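Local coordinates for F-actin-capping protein subunit alpha (Plasmodium berghei, PDB 7A0H) that caps actin filaments as an atypical, asymmetric homodimer of alpha subunits, probably by binding the fast-growing barbed end, at the interface of chains A and B. Numbering follows the deposited sequence. Chains: chain A/B, F-actin-capping protein subunit alpha.

Contact 1: the interface of chains A and B. Residues chain A 133, 179, 181, 190-192, 215, 261-262, 265; chain B 280, 282-285.
A:Trp192 sets its CG anti to the backbone N (chi1 173°) and turns the indole by a chi2 of -87°, while A:Lys133 runs extended beyond CG; between them they receive the segment that follows helix 243-281 of chain B in this capping protein alpha-family homodimer. B:Pro285 lies over one indole face, the two side chains running at about a right angle to each other. Its CD sits 3.4 Å from the centroid of the six-membered ring and its CG is over the five-membered ring, a CH-pi contact spread across both rings. A:Lys133 holds the backbone at two points: its amide N donates to B:Pro285 O at 2.9 Å, and its side-chain NZ reaches B:Ile284 O at 3.0 Å. Both donors lie nearly along the C=O axes. Water 1 bridges NZ to the carbonyl of B:Ile284 and, less surely, to that of the poorly ordered B:Lys282.

B:Ile284 points its CD1 toward helix 243-266 of chain A, 3.6 Å from A:Leu262 CA, with its CG2 branch beside the A:Leu262 side chain. B:Ile283 packs the other way, its CG1 tight against A:Ser190 CB at 3.3 Å and its branches alongside A:Val215. Over one face of the A:Arg181 guanidinium lies B:Lys282 O. Within chain A, a hydrogen bond from A:Arg181 NH1 to A:Ser190 OG, 2.8 Å and tilted 24° out of the guanidinium plane, ties that group to the neighbouring strand and should restrict its rotation.

Contact 2: the interface of chains A and B. Residues chain A 7-8, 11, 15, 35; chain B 27, 30-31, 34.
Two helices meet here, 3-18 of chain A and 24-34 of chain B, both with helical phi/psi through the contact residues, and a backbone carbonyl of the first takes part: A:Glu7 O lies 3.4 Å from the CD1 methyl of B:Ile34. That methyl is at the tip of a side chain whose CG1 stands anti to the carbonyl carbon and which bends at chi2 (-55°), so it reaches onto the chain A backbone and also touches A:Lys8 CA at 3.7 Å. A:Phe11 swings its ring out with CG anti to the backbone N (chi1 175°). The far end of the ring meets B:Leu31, whose CD2 branch approaches CZ at 3.7 Å, the two side chains crossing obliquely. One face of the ring is backed within chain A by A:Val15 CG1, 3.6 Å above the plane and offset toward the rim, which should help fix its tilt.

B:Asn30 lies across the root of A:Phe11, amide and ring planes 43° apart, with its OD1 oxygen turned toward the A:Phe11 CB. Its ND2 makes a weak hydrogen bond of 3.5 Å to the carboxylate OE1 of A:Glu7, a chain bent at chi2. Polar support is therefore slight, and apolar contact carries much of the patch. A:Phe35, at the end of helix 21-35, and B:Leu27 flank it more loosely. The site lies among the N-terminal helices of both subunits, where the two helical bundles stand side by side.

Contact 1: the interface of chains A and B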
ATOM      1  N   LYS A 133     -25.449   8.293   8.543  1.00 51.61           N
ATOM      2  CA  LYS A 133     -25.719   7.125   9.358  1.00 59.91           C
ATOM      3  C   LYS A 133     -25.563   7.389  10.851  1.00 59.02           C
ATOM      4  O   LYS A 133     -24.546   7.945  11.312  1.00 61.35           O
ATOM      5  CB  LYS A 133     -24.732   5.985   8.983  1.00 66.75           C
ATOM      6  CG  LYS A 133     -24.860   5.409   7.566  1.00 63.54           C
ATOM      7  CD  LYS A 133     -23.758   4.357   7.224  1.00 63.59           C
ATOM      8  CE  LYS A 133     -23.773   4.074   5.743  1.00 59.74           C
ATOM      9  NZ  LYS A 133     -22.598   3.272   5.241  1.00 86.44           N
ATOM     10  N   CYS A 179     -15.052  11.331   9.612  0.57 40.34           N
ATOM     11  CA  CYS A 179     -15.538  10.078  10.204  0.57 48.71           C
ATOM     12  C   CYS A 179     -14.457   9.006  10.049  0.57 47.76           C
ATOM     13  O   CYS A 179     -13.792   8.889   9.011  0.57 48.01           O
ATOM     14  CB  CYS A 179     -16.920   9.596   9.612  0.57 46.82           C
ATOM     15  SG  CYS A 179     -18.476  10.590  10.112  0.57 47.01           S
ATOM     16  N   ARG A 181     -13.905   4.820  11.095  1.00 50.32           N
ATOM     17  CA  ARG A 181     -14.593   3.570  11.394  1.00 64.62           C
ATOM     18  C   ARG A 181     -13.575   2.563  11.920  1.00 62.80           C
ATOM     19  O   ARG A 181     -12.458   2.488  11.418  1.00 58.55           O
ATOM     20  CB  ARG A 181     -15.259   3.080  10.111  1.00 52.93           C
ATOM     21  CG  ARG A 181     -16.398   4.067   9.599  1.00 58.78           C
ATOM     22  CD  ARG A 181     -17.057   3.690   8.194  1.00 58.35           C
ATOM     23  NE  ARG A 181     -17.507   2.308   8.194  1.00 55.54           N
ATOM     24  CZ  ARG A 181     -16.882   1.315   7.571  1.00 63.82           C
ATOM     25  NH1 ARG A 181     -15.808   1.541   6.836  1.00 56.96           N
ATOM     26  NH2 ARG A 181     -17.346   0.085   7.690  1.00 55.02           N
ATOM     27  N   SER A 190     -11.397   2.750   8.263  1.00 57.26           N
ATOM     28  CA  SER A 190     -11.517   3.737   7.199  1.00 50.04           C
ATOM     29  C   SER A 190     -11.456   5.126   7.792  1.00 48.45           C
ATOM     30  O   SER A 190     -11.824   5.359   8.966  1.00 43.94           O
ATOM     31  CB  SER A 190     -12.844   3.604   6.411  1.00 47.63           C
ATOM     32  OG  SER A 190     -13.977   3.561   7.294  1.00 53.10           O
ATOM     33  N   SER A 191     -11.083   6.067   6.916  1.00 40.65           N
ATOM     34  CA  SER A 191     -11.349   7.479   7.166  1.00 59.46           C
ATOM     35  C   SER A 191     -12.118   8.156   6.021  1.00 55.31           C
ATOM     36  O   SER A 191     -11.825   7.957   4.834  1.00 48.87           O
ATOM     37  CB  SER A 191     -10.061   8.211   7.358  1.00 49.91           C
ATOM     38  OG  SER A 191      -9.338   8.048   6.137  1.00 57.37           O
ATOM     39  N   TRP A 192     -13.088   8.963   6.415  1.00 48.70           N
ATOM     40  CA  TRP A 192     -13.772   9.945   5.582  1.00 47.59           C
ATOM     41  C   TRP A 192     -13.415  11.325   6.101  1.00 45.40           C
ATOM     42  O   TRP A 192     -13.584  11.622   7.292  1.00 39.86           O
ATOM     43  CB  TRP A 192     -15.277   9.706   5.618  1.00 51.88           C
ATOM     44  CG  TRP A 192     -16.202  10.734   4.937  1.00 58.17           C
ATOM     45  CD1 TRP A 192     -16.709  11.875   5.497  1.00 46.15           C
ATOM     46  CD2 TRP A 192     -16.721  10.681   3.617  1.00 51.08           C
ATOM     47  NE1 TRP A 192     -17.503  12.523   4.627  1.00 47.90           N
ATOM     48  CE2 TRP A 192     -17.550  11.827   3.453  1.00 57.71           C
ATOM     49  CE3 TRP A 192     -16.595   9.772   2.561  1.00 45.40           C
ATOM     50  CZ2 TRP A 192     -18.233  12.103   2.266  1.00 45.67           C
ATOM     51  CZ3 TRP A 192     -17.296  10.027   1.379  1.00 47.31           C
ATOM     52  CH2 TRP A 192     -18.103  11.200   1.245  1.00 55.38           C
ATOM     53  N   VAL A 215     -11.447   9.550   0.724  1.00 55.54           N
ATOM     54  CA  VAL A 215     -11.933   8.277   1.249  1.00 51.12           C
ATOM     55  C   VAL A 215     -10.741   7.314   1.272  1.00 51.39           C
ATOM     56  O   VAL A 215     -10.052   7.169   0.253  1.00 52.67           O
ATOM     57  CB  VAL A 215     -13.041   7.689   0.381  1.00 44.73           C
ATOM     58  CG1 VAL A 215     -13.768   6.605   1.131  1.00 56.80           C
ATOM     59  CG2 VAL A 215     -14.047   8.759   0.044  1.00 52.44           C
ATOM     60  N   VAL A 261     -19.939  11.883  -4.716  1.00 50.13           N
ATOM     61  CA  VAL A 261     -18.919  10.859  -4.414  1.00 48.04           C
ATOM     62  C   VAL A 261     -19.599   9.518  -4.155  1.00 46.02           C
ATOM     63  O   VAL A 261     -19.163   8.459  -4.638  1.00 54.53           O
ATOM     64  CB  VAL A 261     -18.050  11.289  -3.198  1.00 51.53           C
ATOM     65  CG1 VAL A 261     -17.185  10.106  -2.688  1.00 51.49           C
ATOM     66  CG2 VAL A 261     -17.159  12.484  -3.532  1.00 47.27           C
ATOM     67  N   LEU A 262     -20.703   9.550  -3.414  1.00 48.70           N
ATOM     68  CA  LEU A 262     -21.474   8.338  -3.188  1.00 52.74           C
ATOM     69  C   LEU A 262     -21.831   7.708  -4.503  1.00 54.16           C
ATOM     70  O   LEU A 262     -21.692   6.497  -4.700  1.00 62.69           O
ATOM     71  CB  LEU A 262     -22.737   8.674  -2.429  1.00 51.68           C
ATOM     72  CG  LEU A 262     -23.524   7.516  -1.868  1.00 77.77           C
ATOM     73  CD1 LEU A 262     -24.586   8.013  -0.898  1.00 84.88           C
ATOM     74  CD2 LEU A 262     -24.160   6.780  -2.996  1.00 90.12           C
ATOM     75  N   LEU A 265     -18.600   6.139  -6.095  1.00 56.28           N
ATOM     76  CA  LEU A 265     -18.097   4.947  -5.439  1.00 57.83           C
ATOM     77  C   LEU A 265     -19.017   3.783  -5.724  1.00 61.42           C
ATOM     78  O   LEU A 265     -18.564   2.630  -5.912  1.00 55.86           O
ATOM     79  CB  LEU A 265     -17.960   5.213  -3.938  1.00 59.93           C
ATOM     80  CG  LEU A 265     -16.857   6.180  -3.535  1.00 57.31           C
ATOM     81  CD1 LEU A 265     -16.486   6.096  -2.056  1.00 49.25           C
ATOM     82  CD2 LEU A 265     -15.663   5.898  -4.352  1.00 53.29           C
TER
ATOM     83  N   THR B 280     -14.867  -0.262   0.134  1.00 52.25           N
ATOM     84  CA  THR B 280     -14.750   1.168  -0.003  1.00 45.36           C
ATOM     85  C   THR B 280     -16.109   1.881  -0.010  1.00 53.35           C
ATOM     86  O   THR B 280     -16.207   3.011   0.518  1.00 51.41           O
ATOM     87  CB  THR B 280     -13.931   1.472  -1.260  1.00 50.13           C
ATOM     88  OG1 THR B 280     -12.656   0.782  -1.221  1.00 54.81           O
ATOM     89  CG2 THR B 280     -13.712   3.004  -1.324  1.00 49.66           C
ATOM     90  N   LYS B 282     -18.725   1.001   1.682  1.00 61.96           N
ATOM     91  CA  LYS B 282     -19.147   1.026   3.082  1.00 69.24           C
ATOM     92  C   LYS B 282     -18.536   2.209   3.839  1.00 59.64           C
ATOM     93  O   LYS B 282     -19.049   2.593   4.880  1.00 70.06           O
ATOM     94  CB  LYS B 282     -18.761  -0.281   3.792  1.00 67.28           C
ATOM     95  CG  LYS B 282     -19.567  -1.505   3.379  1.00 79.46           C
ATOM     96  CD  LYS B 282     -19.191  -2.785   4.122  1.00100.58           C
ATOM     97  CE  LYS B 282     -20.198  -3.939   3.862  1.00141.01           C
ATOM     98  NZ  LYS B 282     -20.564  -4.209   2.442  1.00156.17           N
ATOM     99  N   ILE B 283     -17.508   2.853   3.294  1.00 55.88           N
ATOM    100  CA  ILE B 283     -16.988   4.011   3.969  1.00 60.19           C
ATOM    101  C   ILE B 283     -17.905   5.223   3.859  1.00 63.05           C
ATOM    102  O   ILE B 283     -17.795   6.164   4.693  1.00 52.96           O
ATOM    103  CB  ILE B 283     -15.621   4.332   3.351  1.00 51.34           C
ATOM    104  CG1 ILE B 283     -14.630   3.186   3.613  1.00 56.26           C
ATOM    105  CG2 ILE B 283     -15.085   5.642   3.881  1.00 48.74           C
ATOM    106  CD1 ILE B 283     -13.384   3.438   2.835  1.00 40.85           C
ATOM    107  N   ILE B 284     -18.778   5.269   2.845  1.00 63.12           N
ATOM    108  CA  ILE B 284     -19.579   6.489   2.634  1.00 48.71           C
ATOM    109  C   ILE B 284     -20.405   6.660   3.907  1.00 46.32           C
ATOM    110  O   ILE B 284     -21.139   5.734   4.308  1.00 46.72           O
ATOM    111  CB  ILE B 284     -20.439   6.387   1.382  1.00 60.09           C
ATOM    112  CG1 ILE B 284     -19.600   5.995   0.142  1.00 67.84           C
ATOM    113  CG2 ILE B 284     -21.065   7.698   1.138  1.00 59.75           C
ATOM    114  CD1 ILE B 284     -19.103   7.203  -0.763  1.00 74.43           C
ATOM    115  N   PRO B 285     -20.303   7.787   4.606  1.00 35.65           N
ATOM    116  CA  PRO B 285     -21.084   7.935   5.860  1.00 46.70           C
ATOM    117  C   PRO B 285     -22.530   8.398   5.672  1.00 57.98           C
ATOM    118  O   PRO B 285     -23.323   8.324   6.634  1.00 48.59           O
ATOM    119  CB  PRO B 285     -20.286   8.976   6.644  1.00 38.72           C
ATOM    120  CG  PRO B 285     -19.792   9.871   5.483  1.00 40.71           C
ATOM    121  CD  PRO B 285     -19.478   8.975   4.302  1.00 39.06           C
TER
HETATM  122  O   HOH W   1     -20.260   4.455   7.135  1.00 60.54           O

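Contact 2: the interface of chains A and B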
ATOM      1  N   GLU A   7      21.651   9.820   7.601  1.00142.35           N
ATOM      2  CA  GLU A   7      21.195   8.583   6.974  1.00166.02           C
ATOM      3  C   GLU A   7      20.161   7.865   7.841  1.00116.22           C
ATOM      4  O   GLU A   7      19.267   7.208   7.297  1.00112.92           O
ATOM      5  CB  GLU A   7      22.400   7.678   6.649  1.00139.01           C
ATOM      6  CG  GLU A   7      23.404   8.284   5.629  1.00166.45           C
ATOM      7  CD  GLU A   7      22.778   8.614   4.262  1.00158.28           C
ATOM      8  OE1 GLU A   7      22.087   7.751   3.674  1.00151.92           O
ATOM      9  OE2 GLU A   7      22.973   9.752   3.776  1.00149.99           O
ATOM     10  N   LYS A   8      20.266   7.972   9.176  1.00128.81           N
ATOM     11  CA  LYS A   8      19.245   7.395  10.047  1.00124.42           C
ATOM     12  C   LYS A   8      17.907   8.101   9.854  1.00130.73           C
ATOM     13  O   LYS A   8      16.840   7.498  10.041  1.00 68.20           O
ATOM     14  CB  LYS A   8      19.642   7.497  11.527  1.00124.07           C
ATOM     15  CG  LYS A   8      20.912   6.749  11.995  1.00113.58           C
ATOM     16  CD  LYS A   8      21.180   6.931  13.527  1.00108.70           C
ATOM     17  CE  LYS A   8      22.467   6.241  14.046  1.00123.99           C
ATOM     18  NZ  LYS A   8      22.668   6.418  15.522  1.00112.81           N
ATOM     19  N   PHE A  11      16.275   7.082   6.598  1.00134.92           N
ATOM     20  CA  PHE A  11      15.644   5.779   6.726  1.00129.41           C
ATOM     21  C   PHE A  11      14.353   5.854   7.528  1.00 98.00           C
ATOM     22  O   PHE A  11      13.350   5.252   7.135  1.00 95.12           O
ATOM     23  CB  PHE A  11      16.618   4.812   7.400  1.00109.11           C
ATOM     24  CG  PHE A  11      16.032   3.481   7.691  1.00 93.12           C
ATOM     25  CD1 PHE A  11      15.770   2.598   6.675  1.00108.58           C
ATOM     26  CD2 PHE A  11      15.757   3.106   8.979  1.00 89.54           C
ATOM     27  CE1 PHE A  11      15.233   1.380   6.950  1.00104.00           C
ATOM     28  CE2 PHE A  11      15.219   1.891   9.249  1.00 92.78           C
ATOM     29  CZ  PHE A  11      14.959   1.027   8.239  1.00102.78           C
ATOM     30  N   VAL A  15      10.673   4.831   5.973  1.00 89.29           N
ATOM     31  CA  VAL A  15       9.798   3.794   6.507  1.00100.86           C
ATOM     32  C   VAL A  15       8.460   4.364   6.938  1.00 83.55           C
ATOM     33  O   VAL A  15       7.420   3.734   6.753  1.00 93.39           O
ATOM     34  CB  VAL A  15      10.468   3.020   7.656  1.00110.03           C
ATOM     35  CG1 VAL A  15      11.619   2.194   7.112  1.00127.30           C
ATOM     36  CG2 VAL A  15      10.925   3.952   8.749  1.00104.81           C
ATOM     37  N   PHE A  35      16.630   3.268  18.349  1.00111.18           N
ATOM     38  CA  PHE A  35      17.272   4.568  18.404  1.00108.32           C
ATOM     39  C   PHE A  35      16.792   5.438  19.559  1.00 89.18           C
ATOM     40  O   PHE A  35      17.035   6.643  19.526  1.00 74.54           O
ATOM     41  CB  PHE A  35      17.031   5.336  17.105  1.00101.22           C
ATOM     42  CG  PHE A  35      17.360   4.577  15.857  1.00119.01           C
ATOM     43  CD1 PHE A  35      18.605   4.659  15.283  1.00119.23           C
ATOM     44  CD2 PHE A  35      16.391   3.810  15.231  1.00109.64           C
ATOM     45  CE1 PHE A  35      18.879   3.988  14.132  1.00104.40           C
ATOM     46  CE2 PHE A  35      16.674   3.136  14.082  1.00109.54           C
ATOM     47  CZ  PHE A  35      17.918   3.223  13.537  1.00 96.35           C
TER
ATOM     48  N   LEU B  27      15.256  -0.546   1.181  1.00160.57           N
ATOM     49  CA  LEU B  27      15.483  -0.510   2.622  1.00149.14           C
ATOM     50  C   LEU B  27      16.811  -1.134   3.006  1.00166.63           C
ATOM     51  O   LEU B  27      17.574  -0.568   3.795  1.00166.73           O
ATOM     52  CB  LEU B  27      14.361  -1.234   3.347  1.00146.41           C
ATOM     53  CG  LEU B  27      12.992  -0.678   3.024  1.00158.69           C
ATOM     54  CD1 LEU B  27      11.997  -1.414   3.870  1.00137.94           C
ATOM     55  CD2 LEU B  27      12.976   0.794   3.282  1.00135.09           C
ATOM     56  N   ASN B  30      20.015   0.817   2.566  1.00182.39           N
ATOM     57  CA  ASN B  30      20.270   1.746   3.662  1.00170.79           C
ATOM     58  C   ASN B  30      20.574   1.042   4.984  1.00180.75           C
ATOM     59  O   ASN B  30      21.297   1.603   5.809  1.00188.61           O
ATOM     60  CB  ASN B  30      19.085   2.704   3.811  1.00161.06           C
ATOM     61  CG  ASN B  30      19.498   4.066   4.359  1.00158.37           C
ATOM     62  OD1 ASN B  30      18.834   4.613   5.223  1.00157.03           O
ATOM     63  ND2 ASN B  30      20.605   4.606   3.861  1.00163.18           N
ATOM     64  N   LEU B  31      20.083  -0.183   5.202  1.00225.26           N
ATOM     65  CA  LEU B  31      20.277  -0.832   6.499  1.00206.17           C
ATOM     66  C   LEU B  31      21.742  -1.118   6.800  1.00170.31           C
ATOM     67  O   LEU B  31      22.163  -1.053   7.960  1.00180.90           O
ATOM     68  CB  LEU B  31      19.482  -2.133   6.566  1.00148.74           C
ATOM     69  CG  LEU B  31      17.984  -2.006   6.808  1.00178.57           C
ATOM     70  CD1 LEU B  31      17.339  -3.380   6.765  1.00167.59           C
ATOM     71  CD2 LEU B  31      17.762  -1.338   8.151  1.00126.76           C
ATOM     72  N   ILE B  34      23.283   2.034   7.718  1.00189.07           N
ATOM     73  CA  ILE B  34      22.874   2.380   9.078  1.00237.50           C
ATOM     74  C   ILE B  34      23.775   1.681  10.092  1.00196.83           C
ATOM     75  O   ILE B  34      24.314   2.312  11.008  1.00152.48           O
ATOM     76  CB  ILE B  34      21.390   2.032   9.308  1.00232.88           C
ATOM     77  CG1 ILE B  34      20.460   2.849   8.403  1.00142.92           C
ATOM     78  CG2 ILE B  34      21.003   2.260  10.749  1.00147.34           C
ATOM     79  CD1 ILE B  34      20.651   4.341   8.501  1.00150.87           C
TER

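The C-alpha centres of contact 1 and contact 2 are about 35 Å apart, and the two share no residue. Contact 1 inserts the segment after the long helix 243-281 of chain B between strands and helix 243-266 of chain A, whereas contact 2 joins N-terminal helices elsewhere in the dimer, away from the strands of contact 1. Holding the subunits at two such distant places should limit hinging between them. The whole interface departs from an exact two-fold, in keeping with the asymmetric homodimer: chain A has strand 283-285 where chain B, at the same positions, is loop, so the two C-terminal segments differ in conformation.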